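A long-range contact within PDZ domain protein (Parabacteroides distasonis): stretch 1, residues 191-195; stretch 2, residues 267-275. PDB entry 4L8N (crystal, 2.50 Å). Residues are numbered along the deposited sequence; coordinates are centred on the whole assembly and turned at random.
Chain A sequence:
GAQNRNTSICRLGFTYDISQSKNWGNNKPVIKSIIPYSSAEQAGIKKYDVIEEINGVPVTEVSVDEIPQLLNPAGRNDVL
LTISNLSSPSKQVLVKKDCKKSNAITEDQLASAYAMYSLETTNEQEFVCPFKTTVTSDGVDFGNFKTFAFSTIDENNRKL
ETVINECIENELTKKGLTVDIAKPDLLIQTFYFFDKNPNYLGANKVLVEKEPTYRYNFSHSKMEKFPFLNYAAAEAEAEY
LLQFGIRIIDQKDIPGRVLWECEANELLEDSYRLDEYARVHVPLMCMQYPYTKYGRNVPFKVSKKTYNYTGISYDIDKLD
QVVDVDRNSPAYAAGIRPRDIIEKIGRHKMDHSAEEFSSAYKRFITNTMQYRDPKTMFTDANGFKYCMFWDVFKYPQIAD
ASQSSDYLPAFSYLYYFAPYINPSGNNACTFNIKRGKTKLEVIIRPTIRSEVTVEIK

Stretch 1 191-195: FYFFD
Stretch 2, residues 267-275: LLEDSYRLD

Residues 191-195 form one extended run of a longer strand, with phi between -128° and -162° and psi between 117° and 173°. Residues 267-268 end a second strand. A loop follows, and a helix starts at L274 (phi/psi -68/-30), with R273 at the N-cap position. No hydrogen bond joins the two stretches, so they do not pair as a sheet here. Side chains pack against side chains and against backbone. The nearest CA atoms, those of F194 and L274, are 7.6 Å apart.

Y192 and F194 point their CA-to-CB bonds toward stretch 2, and that of F193 points away.

F194 dominates its side of the contact. Its t rotamer (chi1 -171°, chi2 81°) carries the ring into the loop. At the ring edge, F194 CE1 lies 3.4 Å from L268 CD2, a tight apolar contact. L268 has chi1 -96°, between wells, and chi2 77° (p). The ring tip follows the loop backbone: F194 CZ is 3.7 Å from S271 CA and 3.4 Å from Y272 N. The carbonyl O of Y272 sits over one ring face. Y272 is also t (chi1 -157°); Y272 CB is 4.3 Å from F194 CE1, while the end of its side chain leads away.

L274 packs against F194 and Y192. It is m,t (chi1 -83°, chi2 163°), which puts L274 CD1 3.8 Å from Y192 CB and 4.0 Å from F194 CB. One methyl thus touches both residues. L274 CD2 is 4.2 Å from F193 O. In Y192, chi1 46° (p) and chi2 84° turn the ring so that its end leads away; Y192 OH is hydrogen-bonded elsewhere in the structure.

The CA-to-CB bond of R273 points away. R273 (m, t, p, chi4 91°) donates hydrogen bonds from R273 NE to D275 OD1 (3.1 Å) and from R273 NH2 to D275 OD2 (2.9 Å), within a salt bridge; D275 is p.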

# COMPACT_ATOMS: atom_id res chain seq x y z
N PHE A 191 13.39 -4.72 -9.35
CA PHE A 191 12.67 -3.65 -10.00
C PHE A 191 12.73 -2.42 -9.07
O PHE A 191 12.82 -2.54 -7.85
CB PHE A 191 11.24 -4.08 -10.38
CG PHE A 191 10.39 -4.64 -9.26
CD1 PHE A 191 10.61 -5.92 -8.77
CD2 PHE A 191 9.33 -3.90 -8.74
CE1 PHE A 191 9.79 -6.45 -7.77
CE2 PHE A 191 8.51 -4.44 -7.77
CZ PHE A 191 8.73 -5.71 -7.29
N TYR A 192 12.76 -1.25 -9.68
CA TYR A 192 12.88 0.03 -8.97
C TYR A 192 12.30 1.15 -9.81
O TYR A 192 12.25 1.04 -11.04
CB TYR A 192 14.36 0.33 -8.61
CG TYR A 192 15.31 0.10 -9.76
CD1 TYR A 192 15.52 1.09 -10.72
CD2 TYR A 192 15.95 -1.12 -9.92
CE1 TYR A 192 16.35 0.86 -11.82
CE2 TYR A 192 16.81 -1.35 -11.00
CZ TYR A 192 17.00 -0.36 -11.95
OH TYR A 192 17.83 -0.57 -13.02
N PHE A 193 11.90 2.22 -9.15
CA PHE A 193 11.34 3.41 -9.75
C PHE A 193 11.54 4.59 -8.82
O PHE A 193 11.38 4.45 -7.60
CB PHE A 193 9.83 3.21 -10.06
CG PHE A 193 9.11 4.41 -10.64
CD1 PHE A 193 9.05 4.61 -12.02
CD2 PHE A 193 8.46 5.32 -9.81
CE1 PHE A 193 8.36 5.71 -12.56
CE2 PHE A 193 7.78 6.44 -10.35
CZ PHE A 193 7.73 6.61 -11.72
N PHE A 194 11.87 5.75 -9.40
CA PHE A 194 11.98 7.02 -8.70
C PHE A 194 11.62 8.16 -9.65
O PHE A 194 12.29 8.38 -10.66
CB PHE A 194 13.35 7.26 -8.05
CG PHE A 194 13.34 8.49 -7.16
CD1 PHE A 194 12.82 8.42 -5.87
CD2 PHE A 194 13.78 9.72 -7.64
CE1 PHE A 194 12.77 9.56 -5.07
CE2 PHE A 194 13.73 10.85 -6.83
CZ PHE A 194 13.23 10.76 -5.55
N ASP A 195 10.54 8.88 -9.30
CA ASP A 195 10.04 10.02 -10.04
C ASP A 195 9.11 10.86 -9.17
O ASP A 195 8.79 10.47 -8.03
CB ASP A 195 9.33 9.57 -11.33
CG ASP A 195 9.15 10.66 -12.37
OD1 ASP A 195 10.16 11.36 -12.67
OD2 ASP A 195 8.01 10.83 -12.86
N LEU A 267 6.78 7.11 0.23
CA LEU A 267 6.28 8.47 -0.11
C LEU A 267 7.33 9.49 0.32
O LEU A 267 7.58 9.66 1.52
CB LEU A 267 4.91 8.80 0.51
CG LEU A 267 3.68 8.05 -0.01
CD1 LEU A 267 2.42 8.62 0.59
CD2 LEU A 267 3.58 8.11 -1.51
N LEU A 268 7.97 10.13 -0.66
CA LEU A 268 9.09 11.02 -0.40
C LEU A 268 8.81 12.51 -0.44
O LEU A 268 8.06 13.03 -1.28
CB LEU A 268 10.21 10.71 -1.38
CG LEU A 268 11.26 9.78 -0.83
CD1 LEU A 268 10.79 8.34 -0.81
CD2 LEU A 268 12.48 9.85 -1.65
N GLU A 269 9.51 13.20 0.48
CA GLU A 269 9.54 14.65 0.72
C GLU A 269 10.59 15.29 -0.19
O GLU A 269 10.31 16.34 -0.78
CB GLU A 269 9.83 14.97 2.20
CG GLU A 269 8.98 14.20 3.21
CD GLU A 269 9.19 14.62 4.65
OE1 GLU A 269 10.13 14.10 5.30
OE2 GLU A 269 8.40 15.46 5.14
N ASP A 270 11.80 14.68 -0.32
CA ASP A 270 12.88 15.19 -1.17
C ASP A 270 13.36 14.14 -2.15
O ASP A 270 12.86 13.02 -2.15
CB ASP A 270 14.08 15.67 -0.31
CG ASP A 270 13.78 16.80 0.64
OD1 ASP A 270 13.50 17.94 0.15
OD2 ASP A 270 13.85 16.58 1.87
N SER A 271 14.34 14.52 -3.00
CA SER A 271 14.99 13.61 -3.94
C SER A 271 15.83 12.62 -3.13
O SER A 271 16.38 12.98 -2.09
CB SER A 271 15.85 14.38 -4.92
OG SER A 271 16.51 13.51 -5.83
N TYR A 272 15.88 11.36 -3.59
CA TYR A 272 16.60 10.30 -2.89
C TYR A 272 17.21 9.26 -3.86
O TYR A 272 16.61 8.93 -4.89
CB TYR A 272 15.67 9.62 -1.89
CG TYR A 272 16.41 8.94 -0.78
CD1 TYR A 272 16.83 9.64 0.35
CD2 TYR A 272 16.72 7.58 -0.85
CE1 TYR A 272 17.54 9.01 1.37
CE2 TYR A 272 17.44 6.95 0.15
CZ TYR A 272 17.85 7.67 1.27
OH TYR A 272 18.55 7.06 2.27
N ARG A 273 18.41 8.77 -3.52
CA ARG A 273 19.20 7.79 -4.29
C ARG A 273 18.73 6.35 -4.04
O ARG A 273 18.64 5.92 -2.88
CB ARG A 273 20.69 7.92 -3.95
CG ARG A 273 21.34 9.24 -4.39
CD ARG A 273 22.85 9.22 -4.19
NE ARG A 273 23.51 8.26 -5.07
CZ ARG A 273 23.98 8.54 -6.28
NH1 ARG A 273 23.91 9.78 -6.75
NH2 ARG A 273 24.53 7.59 -7.03
N LEU A 274 18.43 5.60 -5.12
CA LEU A 274 17.95 4.21 -5.02
C LEU A 274 19.05 3.27 -4.49
O LEU A 274 18.73 2.29 -3.80
CB LEU A 274 17.38 3.69 -6.35
CG LEU A 274 15.90 4.06 -6.64
CD1 LEU A 274 15.58 3.88 -8.09
CD2 LEU A 274 14.93 3.23 -5.80
N ASP A 275 20.34 3.58 -4.77
CA ASP A 275 21.46 2.77 -4.28
C ASP A 275 21.54 2.87 -2.75
O ASP A 275 21.65 1.83 -2.09
CB ASP A 275 22.82 3.13 -4.95
CG ASP A 275 23.20 4.60 -5.05
OD1 ASP A 275 22.87 5.37 -4.12
OD2 ASP A 275 23.93 4.96 -6.00